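Local coordinates for fructosamine deglycase FrlB (PDB 3EUA), which catalyses the conversion of a range of fructosamine 6-phosphates to glucose 6-phosphate and a free amino acid, at residues Glu193-Asn204 with Val244-Thr255; His228-Phe237 with Leu258-Ser266. All coordinates share one frame; numbering follows the deposited sequence.

Interaction 1: residues Glu193-Asn204 with Val244-Thr255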
loop_
_atom_site.group_PDB
_atom_site.type_symbol
_atom_site.label_atom_id
_atom_site.label_comp_id
_atom_site.label_asym_id
_atom_site.label_seq_id
_atom_site.Cartn_x
_atom_site.Cartn_y
_atom_site.Cartn_z
ATOM N N GLU A 193 -1.441 -5.614 26.193
ATOM C CA GLU A 193 -2.214 -4.882 25.190
ATOM C C GLU A 193 -2.504 -5.832 24.044
ATOM O O GLU A 193 -1.583 -6.420 23.491
ATOM C CB GLU A 193 -1.439 -3.660 24.671
ATOM C CG GLU A 193 -1.288 -2.508 25.650
ATOM C CD GLU A 193 -2.627 -1.867 26.073
ATOM O OE1 GLU A 193 -3.683 -2.113 25.451
ATOM O OE2 GLU A 193 -2.616 -1.070 27.028
ATOM N N SER A 194 -3.769 -5.975 23.680
ATOM C CA SER A 194 -4.150 -6.891 22.605
ATOM C C SER A 194 -3.953 -6.313 21.198
ATOM O O SER A 194 -3.819 -7.090 20.234
ATOM C CB SER A 194 -5.617 -7.288 22.787
ATOM O OG SER A 194 -6.462 -6.156 22.642
ATOM N N ILE A 195 -3.983 -4.976 21.085
ATOM C CA ILE A 195 -3.814 -4.296 19.814
ATOM C C ILE A 195 -2.874 -3.110 19.955
ATOM O O ILE A 195 -2.946 -2.355 20.911
ATOM C CB ILE A 195 -5.180 -3.818 19.203
ATOM C CG1 ILE A 195 -4.950 -3.214 17.815
ATOM C CG2 ILE A 195 -5.859 -2.820 20.132
ATOM C CD1 ILE A 195 -6.200 -2.998 16.969
ATOM N N ILE A 196 -1.970 -2.961 18.996
ATOM C CA ILE A 196 -1.039 -1.841 19.005
ATOM C C ILE A 196 -0.894 -1.374 17.573
ATOM O O ILE A 196 -0.469 -2.147 16.703
ATOM C CB ILE A 196 0.360 -2.196 19.526
ATOM C CG1 ILE A 196 0.313 -2.766 20.952
ATOM C CG2 ILE A 196 1.271 -0.927 19.436
ATOM C CD1 ILE A 196 1.667 -3.394 21.450
ATOM N N TYR A 197 -1.290 -0.133 17.320
ATOM C CA TYR A 197 -1.166 0.458 15.985
ATOM C C TYR A 197 0.215 1.012 15.766
ATOM O O TYR A 197 0.932 1.318 16.716
ATOM C CB TYR A 197 -2.172 1.605 15.828
ATOM C CG TYR A 197 -3.597 1.173 15.666
ATOM C CD1 TYR A 197 -4.104 0.931 14.400
ATOM C CD2 TYR A 197 -4.444 0.997 16.752
ATOM C CE1 TYR A 197 -5.428 0.519 14.208
ATOM C CE2 TYR A 197 -5.776 0.592 16.573
ATOM C CZ TYR A 197 -6.262 0.365 15.293
ATOM O OH TYR A 197 -7.569 -0.040 15.077
ATOM N N THR A 198 0.625 1.094 14.501
ATOM C CA THR A 198 1.848 1.755 14.141
ATOM C C THR A 198 1.422 2.833 13.142
ATOM O O THR A 198 0.297 2.783 12.568
ATOM C CB THR A 198 2.915 0.841 13.513
ATOM O OG1 THR A 198 2.437 0.313 12.262
ATOM C CG2 THR A 198 3.326 -0.281 14.482
HETATM N N MSE A 199 2.274 3.827 12.969
HETATM C CA MSE A 199 1.993 4.922 12.046
HETATM C C MSE A 199 3.249 5.652 11.567
HETATM O O MSE A 199 4.138 5.915 12.327
HETATM C CB MSE A 199 1.015 5.892 12.701
HETATM C CG MSE A 199 0.722 7.100 11.900
HETATM SE SE MSE A 199 -0.946 7.975 12.349
HETATM C CE MSE A 199 -0.270 9.384 11.653
ATOM N N ALA A 200 3.299 5.952 10.280
ATOM C CA ALA A 200 4.424 6.661 9.654
ATOM C C ALA A 200 4.023 7.029 8.211
ATOM O O ALA A 200 2.911 6.691 7.770
ATOM C CB ALA A 200 5.693 5.822 9.664
ATOM N N SER A 201 4.894 7.761 7.515
ATOM C CA SER A 201 4.667 8.165 6.123
ATOM C C SER A 201 5.964 8.116 5.322
ATOM O O SER A 201 7.021 7.719 5.824
ATOM C CB SER A 201 4.059 9.577 6.053
ATOM O OG SER A 201 4.962 10.547 6.551
ATOM N N GLY A 202 5.864 8.418 4.039
ATOM C CA GLY A 202 7.046 8.459 3.181
ATOM C C GLY A 202 7.917 7.225 3.208
ATOM O O GLY A 202 7.422 6.114 3.138
ATOM N N ALA A 203 9.220 7.424 3.368
ATOM C CA ALA A 203 10.208 6.354 3.372
ATOM C C ALA A 203 10.180 5.496 4.623
ATOM O O ALA A 203 10.851 4.478 4.658
ATOM C CB ALA A 203 11.593 6.930 3.174
ATOM N N ASN A 204 9.417 5.918 5.642
ATOM C CA ASN A 204 9.323 5.207 6.914
ATOM C C ASN A 204 8.118 4.273 6.998
ATOM O O ASN A 204 8.004 3.491 7.957
ATOM C CB ASN A 204 9.190 6.262 8.044
ATOM C CG ASN A 204 10.129 7.428 7.846
ATOM O OD1 ASN A 204 9.706 8.552 7.559
ATOM N ND2 ASN A 204 11.406 7.145 7.873
ATOM N N VAL A 244 -6.014 3.437 23.434
ATOM C CA VAL A 244 -5.513 2.766 22.232
ATOM C C VAL A 244 -4.004 3.002 22.030
ATOM O O VAL A 244 -3.576 4.122 21.839
ATOM C CB VAL A 244 -6.266 3.183 20.964
ATOM C CG1 VAL A 244 -5.759 2.340 19.741
ATOM C CG2 VAL A 244 -7.771 2.999 21.138
ATOM N N PRO A 245 -3.179 1.944 22.127
ATOM C CA PRO A 245 -1.762 2.149 21.886
ATOM C C PRO A 245 -1.361 2.418 20.416
ATOM O O PRO A 245 -1.776 1.703 19.484
ATOM C CB PRO A 245 -1.134 0.826 22.325
ATOM C CG PRO A 245 -2.152 0.133 23.133
ATOM C CD PRO A 245 -3.432 0.543 22.500
ATOM N N PHE A 246 -0.540 3.446 20.241
ATOM C CA PHE A 246 0.015 3.844 18.943
ATOM C C PHE A 246 1.515 4.005 19.010
ATOM O O PHE A 246 2.011 4.678 19.907
ATOM C CB PHE A 246 -0.551 5.207 18.483
ATOM C CG PHE A 246 -1.780 5.104 17.579
ATOM C CD1 PHE A 246 -3.050 4.917 18.105
ATOM C CD2 PHE A 246 -1.645 5.199 16.208
ATOM C CE1 PHE A 246 -4.171 4.835 17.268
ATOM C CE2 PHE A 246 -2.763 5.100 15.374
ATOM C CZ PHE A 246 -4.014 4.918 15.909
ATOM N N ILE A 247 2.227 3.374 18.077
ATOM C CA ILE A 247 3.652 3.545 17.911
ATOM C C ILE A 247 3.732 4.495 16.726
ATOM O O ILE A 247 3.240 4.167 15.637
ATOM C CB ILE A 247 4.418 2.272 17.530
ATOM C CG1 ILE A 247 4.436 1.250 18.668
ATOM C CG2 ILE A 247 5.873 2.625 17.104
ATOM C CD1 ILE A 247 4.942 -0.102 18.180
ATOM N N ILE A 248 4.352 5.643 16.930
ATOM C CA ILE A 248 4.448 6.681 15.918
ATOM C C ILE A 248 5.881 6.981 15.543
ATOM O O ILE A 248 6.727 7.243 16.397
ATOM C CB ILE A 248 3.786 7.943 16.460
ATOM C CG1 ILE A 248 2.291 7.661 16.635
ATOM C CG2 ILE A 248 4.093 9.158 15.545
ATOM C CD1 ILE A 248 1.447 8.828 17.168
ATOM N N LEU A 249 6.160 6.914 14.243
ATOM C CA LEU A 249 7.507 7.144 13.753
ATOM C C LEU A 249 7.628 8.464 13.027
ATOM O O LEU A 249 6.797 8.798 12.205
ATOM C CB LEU A 249 7.929 6.055 12.771
ATOM C CG LEU A 249 7.786 4.624 13.266
ATOM C CD1 LEU A 249 8.153 3.673 12.111
ATOM C CD2 LEU A 249 8.573 4.364 14.553
ATOM N N LEU A 250 8.656 9.217 13.350
ATOM C CA LEU A 250 8.903 10.477 12.683
ATOM C C LEU A 250 10.272 10.352 12.056
ATOM O O LEU A 250 11.263 10.103 12.748
ATOM C CB LEU A 250 8.810 11.675 13.622
ATOM C CG LEU A 250 7.431 11.924 14.226
ATOM C CD1 LEU A 250 7.330 11.201 15.599
ATOM C CD2 LEU A 250 7.235 13.405 14.338
ATOM N N GLY A 251 10.321 10.498 10.736
ATOM C CA GLY A 251 11.561 10.369 9.989
ATOM C C GLY A 251 12.158 11.708 9.651
ATOM O O GLY A 251 11.808 12.725 10.250
ATOM N N LEU A 252 13.048 11.693 8.679
ATOM C CA LEU A 252 13.757 12.901 8.251
ATOM C C LEU A 252 13.549 13.191 6.753
ATOM O O LEU A 252 14.289 13.987 6.125
ATOM C CB LEU A 252 15.261 12.744 8.539
ATOM C CG LEU A 252 15.696 12.553 10.000
ATOM C CD1 LEU A 252 17.167 12.220 10.100
ATOM C CD2 LEU A 252 15.356 13.791 10.850
ATOM N N ASP A 253 12.560 12.542 6.165
ATOM C CA ASP A 253 12.290 12.764 4.746
ATOM C C ASP A 253 11.307 13.936 4.582
ATOM O O ASP A 253 10.876 14.586 5.557
ATOM C CB ASP A 253 11.894 11.457 3.967
ATOM C CG ASP A 253 10.498 10.879 4.311
ATOM O OD1 ASP A 253 9.577 11.615 4.751
ATOM O OD2 ASP A 253 10.317 9.643 4.110
ATOM N N GLU A 254 10.977 14.202 3.330
ATOM C CA GLU A 254 10.103 15.284 2.976
ATOM C C GLU A 254 8.700 15.177 3.556
ATOM O O GLU A 254 8.022 16.178 3.624
ATOM C CB GLU A 254 9.980 15.391 1.441
ATOM C CG GLU A 254 11.224 15.785 0.633
ATOM C CD GLU A 254 12.302 14.715 0.517
ATOM O OE1 GLU A 254 12.118 13.601 1.053
ATOM O OE2 GLU A 254 13.341 15.002 -0.125
ATOM N N THR A 255 8.275 13.974 3.959
ATOM C CA THR A 255 6.944 13.734 4.480
ATOM C C THR A 255 6.840 13.854 5.988
ATOM O O THR A 255 5.755 13.681 6.530
ATOM C CB THR A 255 6.406 12.341 4.026
ATOM O OG1 THR A 255 6.978 11.281 4.811
ATOM C CG2 THR A 255 6.688 12.100 2.550
#

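Interaction 2: residues His228-Phe237 with Leu258-Ser266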
loop_
_atom_site.group_PDB
_atom_site.type_symbol
_atom_site.label_atom_id
_atom_site.label_comp_id
_atom_site.label_asym_id
_atom_site.label_seq_id
_atom_site.Cartn_x
_atom_site.Cartn_y
_atom_site.Cartn_z
ATOM N N HIS A 228 -1.042 4.947 7.498
ATOM C CA HIS A 228 -0.246 5.956 6.830
ATOM C C HIS A 228 -0.614 7.313 7.484
ATOM O O HIS A 228 -1.801 7.650 7.681
ATOM C CB HIS A 228 -0.460 5.937 5.319
ATOM C CG HIS A 228 0.277 7.024 4.604
ATOM N ND1 HIS A 228 -0.213 8.309 4.510
ATOM C CD2 HIS A 228 1.478 7.033 3.984
ATOM C CE1 HIS A 228 0.651 9.056 3.851
ATOM N NE2 HIS A 228 1.703 8.315 3.552
ATOM N N ALA A 229 0.399 8.070 7.880
ATOM C CA ALA A 229 0.190 9.351 8.599
ATOM C C ALA A 229 -0.697 10.373 7.901
ATOM O O ALA A 229 -1.351 11.175 8.574
ATOM C CB ALA A 229 1.498 9.979 8.966
ATOM N N GLY A 230 -0.706 10.374 6.578
ATOM C CA GLY A 230 -1.616 11.273 5.823
ATOM C C GLY A 230 -3.066 10.743 5.883
ATOM O O GLY A 230 -4.008 11.465 6.257
ATOM N N GLU A 231 -3.221 9.458 5.548
ATOM C CA GLU A 231 -4.521 8.766 5.553
ATOM C C GLU A 231 -5.280 8.828 6.899
ATOM O O GLU A 231 -6.519 8.822 6.917
ATOM C CB GLU A 231 -4.295 7.301 5.147
ATOM C CG GLU A 231 -3.908 7.055 3.649
ATOM C CD GLU A 231 -5.049 7.370 2.694
ATOM O OE1 GLU A 231 -5.785 6.415 2.357
ATOM O OE2 GLU A 231 -5.280 8.564 2.367
ATOM N N TYR A 232 -4.511 8.833 7.994
ATOM C CA TYR A 232 -4.985 8.926 9.381
ATOM C C TYR A 232 -6.125 9.901 9.577
ATOM O O TYR A 232 -7.134 9.567 10.183
ATOM C CB TYR A 232 -3.809 9.407 10.240
ATOM C CG TYR A 232 -4.003 9.478 11.761
ATOM C CD1 TYR A 232 -4.321 8.329 12.496
ATOM C CD2 TYR A 232 -3.753 10.650 12.470
ATOM C CE1 TYR A 232 -4.434 8.343 13.870
ATOM C CE2 TYR A 232 -3.842 10.664 13.868
ATOM C CZ TYR A 232 -4.185 9.501 14.554
ATOM O OH TYR A 232 -4.291 9.495 15.938
ATOM N N PHE A 233 -5.984 11.096 9.009
ATOM C CA PHE A 233 -6.968 12.165 9.182
ATOM C C PHE A 233 -8.197 12.052 8.275
ATOM O O PHE A 233 -9.069 12.946 8.275
ATOM C CB PHE A 233 -6.290 13.543 9.026
ATOM C CG PHE A 233 -5.345 13.869 10.127
ATOM C CD1 PHE A 233 -5.831 14.145 11.388
ATOM C CD2 PHE A 233 -3.971 13.897 9.920
ATOM C CE1 PHE A 233 -4.981 14.425 12.423
ATOM C CE2 PHE A 233 -3.107 14.173 10.944
ATOM C CZ PHE A 233 -3.613 14.461 12.211
ATOM N N HIS A 234 -8.314 10.907 7.589
ATOM C CA HIS A 234 -9.429 10.662 6.686
ATOM C C HIS A 234 -10.161 9.390 7.032
ATOM O O HIS A 234 -10.787 8.758 6.170
ATOM C CB HIS A 234 -8.909 10.738 5.263
ATOM C CG HIS A 234 -8.298 12.065 4.996
ATOM N ND1 HIS A 234 -9.059 13.204 4.806
ATOM C CD2 HIS A 234 -7.011 12.468 5.025
ATOM C CE1 HIS A 234 -8.252 14.244 4.678
ATOM N NE2 HIS A 234 -7.007 13.823 4.806
ATOM N N GLY A 235 -10.112 9.056 8.324
ATOM C CA GLY A 235 -10.863 7.958 8.843
ATOM C C GLY A 235 -10.312 7.296 10.082
ATOM O O GLY A 235 -10.988 7.262 11.104
ATOM N N PRO A 236 -9.122 6.696 9.969
ATOM C CA PRO A 236 -8.509 5.941 11.095
ATOM C C PRO A 236 -8.401 6.671 12.435
ATOM O O PRO A 236 -8.535 6.029 13.486
ATOM C CB PRO A 236 -7.126 5.571 10.565
ATOM C CG PRO A 236 -7.321 5.466 9.093
ATOM C CD PRO A 236 -8.318 6.573 8.738
ATOM N N PHE A 237 -8.164 7.983 12.395
ATOM C CA PHE A 237 -8.024 8.778 13.631
ATOM C C PHE A 237 -9.247 8.720 14.552
ATOM O O PHE A 237 -9.128 8.958 15.747
ATOM C CB PHE A 237 -7.564 10.223 13.326
ATOM C CG PHE A 237 -8.623 11.163 12.801
ATOM C CD1 PHE A 237 -9.565 10.778 11.866
ATOM C CD2 PHE A 237 -8.570 12.498 13.158
ATOM C CE1 PHE A 237 -10.473 11.673 11.370
ATOM C CE2 PHE A 237 -9.447 13.408 12.664
ATOM C CZ PHE A 237 -10.419 13.010 11.755
ATOM N N LEU A 258 3.738 15.264 7.690
ATOM C CA LEU A 258 2.570 14.387 7.844
ATOM C C LEU A 258 2.616 13.706 9.204
ATOM O O LEU A 258 1.601 13.639 9.884
ATOM C CB LEU A 258 2.507 13.294 6.753
ATOM C CG LEU A 258 2.064 13.655 5.326
ATOM C CD1 LEU A 258 2.875 14.818 4.727
ATOM C CD2 LEU A 258 2.067 12.371 4.416
ATOM N N GLU A 259 3.813 13.244 9.582
ATOM C CA GLU A 259 4.063 12.543 10.841
ATOM C C GLU A 259 3.884 13.503 12.028
ATOM O O GLU A 259 3.265 13.184 13.033
ATOM C CB GLU A 259 5.471 11.909 10.767
ATOM C CG GLU A 259 5.569 10.837 9.630
ATOM C CD GLU A 259 6.969 10.300 9.311
ATOM O OE1 GLU A 259 7.972 11.087 9.293
ATOM O OE2 GLU A 259 7.042 9.071 9.002
ATOM N N GLU A 260 4.407 14.706 11.885
ATOM C CA GLU A 260 4.274 15.741 12.908
ATOM C C GLU A 260 2.810 16.096 13.181
ATOM O O GLU A 260 2.407 16.244 14.321
ATOM C CB GLU A 260 5.032 17.003 12.462
ATOM C CG GLU A 260 6.560 16.799 12.359
ATOM C CD GLU A 260 7.340 18.033 11.853
ATOM O OE1 GLU A 260 6.834 18.833 11.034
ATOM O OE2 GLU A 260 8.498 18.160 12.255
ATOM N N ARG A 261 2.012 16.208 12.121
ATOM C CA ARG A 261 0.606 16.552 12.272
ATOM C C ARG A 261 -0.129 15.428 13.008
ATOM O O ARG A 261 -0.929 15.690 13.920
ATOM C CB ARG A 261 -0.019 16.841 10.900
ATOM C CG ARG A 261 -1.436 17.292 10.929
ATOM C CD ARG A 261 -2.031 17.220 9.571
ATOM N NE ARG A 261 -3.428 17.658 9.578
ATOM C CZ ARG A 261 -4.265 17.473 8.558
ATOM N NH1 ARG A 261 -3.862 16.872 7.446
ATOM N NH2 ARG A 261 -5.525 17.870 8.649
ATOM N N ALA A 262 0.158 14.194 12.620
ATOM C CA ALA A 262 -0.434 12.985 13.224
ATOM C C ALA A 262 -0.093 12.883 14.713
ATOM O O ALA A 262 -0.954 12.594 15.541
ATOM C CB ALA A 262 0.048 11.767 12.462
ATOM N N LEU A 263 1.165 13.136 15.049
ATOM C CA LEU A 263 1.619 13.092 16.434
ATOM C C LEU A 263 0.909 14.144 17.256
ATOM O O LEU A 263 0.444 13.862 18.372
ATOM C CB LEU A 263 3.133 13.328 16.525
ATOM C CG LEU A 263 3.724 13.352 17.945
ATOM C CD1 LEU A 263 3.388 12.070 18.744
ATOM C CD2 LEU A 263 5.249 13.618 17.898
ATOM N N THR A 264 0.843 15.359 16.725
ATOM C CA THR A 264 0.186 16.457 17.425
ATOM C C THR A 264 -1.239 16.066 17.842
ATOM O O THR A 264 -1.624 16.241 18.999
ATOM C CB THR A 264 0.164 17.767 16.560
ATOM O OG1 THR A 264 1.507 18.198 16.318
ATOM C CG2 THR A 264 -0.574 18.873 17.256
ATOM N N PHE A 265 -2.012 15.545 16.890
ATOM C CA PHE A 265 -3.368 15.146 17.174
ATOM C C PHE A 265 -3.409 14.035 18.214
ATOM O O PHE A 265 -4.146 14.136 19.190
ATOM C CB PHE A 265 -4.050 14.669 15.889
ATOM C CG PHE A 265 -5.444 14.208 16.093
ATOM C CD1 PHE A 265 -6.481 15.121 16.119
ATOM C CD2 PHE A 265 -5.736 12.849 16.226
ATOM C CE1 PHE A 265 -7.764 14.716 16.293
ATOM C CE2 PHE A 265 -7.037 12.417 16.419
ATOM C CZ PHE A 265 -8.048 13.349 16.442
ATOM N N SER A 266 -2.598 12.995 17.994
ATOM C CA SER A 266 -2.551 11.810 18.855
ATOM C C SER A 266 -2.203 12.147 20.305
ATOM O O SER A 266 -2.720 11.502 21.218
ATOM C CB SER A 266 -1.584 10.756 18.292
ATOM O OG SER A 266 -1.943 10.415 16.952
#

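Interaction 1: residues Glu193-Asn204 with Val244-Thr255
Two neighbouring parallel strands of the second SIS domain's sheet meet here, 197-200 and 246-250, and the loops at their C-terminal ends stay in touch as far as the start of helix 256-269. Tyr197 N bonds to Pro245 O (2.9 Å), Tyr197 O takes Ile247 N, and Leu249 N runs nearly straight to Met199 O (3.0 Å); the bond from Met199 N to Ile247 O is weak. On one side of the sheet the rings of Tyr197 and Phe246 form an offset stack, planes 12° apart. Tyr197 CB sits over the middle of the Phe246 face, 3.6 Å from the ring centroid, and Val244 CG1 comes up to Tyr197 CD2. The hydroxyl of Tyr197 goes to His223 of the second subunit. The other side carries Thr198 and Ile247, which lie side by side and point the same way. Past the strands, Asp253 holds the turn. Its CG stands between backbone N and carbonyl carbon (chi1 70°), and this sends OD2 to Ala203 N (2.6 Å) while OD1 caps Thr255 N (2.8 Å) and takes the Thr255 hydroxyl on its syn lone pair. Gly202 has positive phi, and a CB there would run into Thr255 OG1 and Asp253 OD2. With both carboxylate oxygens engaged and OD1 gripped twice, Asp253 is probably fixed in rotation and ties the loop after one strand to the helix start after the other.

Interaction 2: residues His228-Phe237 with Leu258-Ser266
The Phe233 ring is sandwiched: Tyr232 CD2 lies over the centre of one face, and the guanidinium of Arg261 covers the other, its plane 20° from the ring and its CZ 4.2 Å from the Phe233 centroid, a cation-pi stack. Phe265 CB meets the edge of Phe233 in plane, and that edge is turned, off-centre, toward the face of the Phe265 ring. Phe237 CD2 also stands over a face of Phe265, toward its rim and 3.4 Å from Phe265 CZ, while Tyr232 OH reaches the Phe265 edge. Arg261 lies along Phe233 because its chain is extended from CG to NE, with CG anti to the backbone N (chi1 -176°); its NE and NH1 form salt bridges with the C-terminal carboxylate of Tyr329 and with Glu89, both of the second subunit. Tyr232 OH donates to Ser266 OG (2.7 Å), which in turn donates to Ala262 O (2.8 Å), so the hydroxyls relay back to the helix backbone. A phenylalanine in place of Tyr232 would probably leave Ser266 OG without its donor and the ring freer to shift against Phe265. Nearer the helix start, Ala229 CB packs on Leu258 CB and Ala262 CB, and Leu258 CD2 touches His228 CE1 (3.6 Å). Tyr232, Phe233, Phe237 and Phe265 thus form an aromatic cluster that seats the loop after strand 226-228 on helix 256-269, within the alpha/beta fold of the second SIS domain and beside the subunit interface.

How the interactions relate
Interaction 1 supplies the sheet and interaction 2 the layer above it, their centres about 9 Å apart. Strand 246-250 runs on into helix 256-269, so the two contacts interlock along the chain. Glu259 of the helix joins them most directly: its OE1 takes Gly251 N (2.8 Å), and its OE2 accepts from Ser201 N, so one carboxylate holds the ends of both strands. Along the edge of strand 197-200 away from strand 246-250, Ala229 N bonds to Ala200 O (2.9 Å), bringing the loop of interaction 2 in beside strand 197-200. Met199 packs between them, against Ala229 and Tyr232. Both contacts also reach the second subunit, where Glu63 bonds to Gly202 N and His228 NE2.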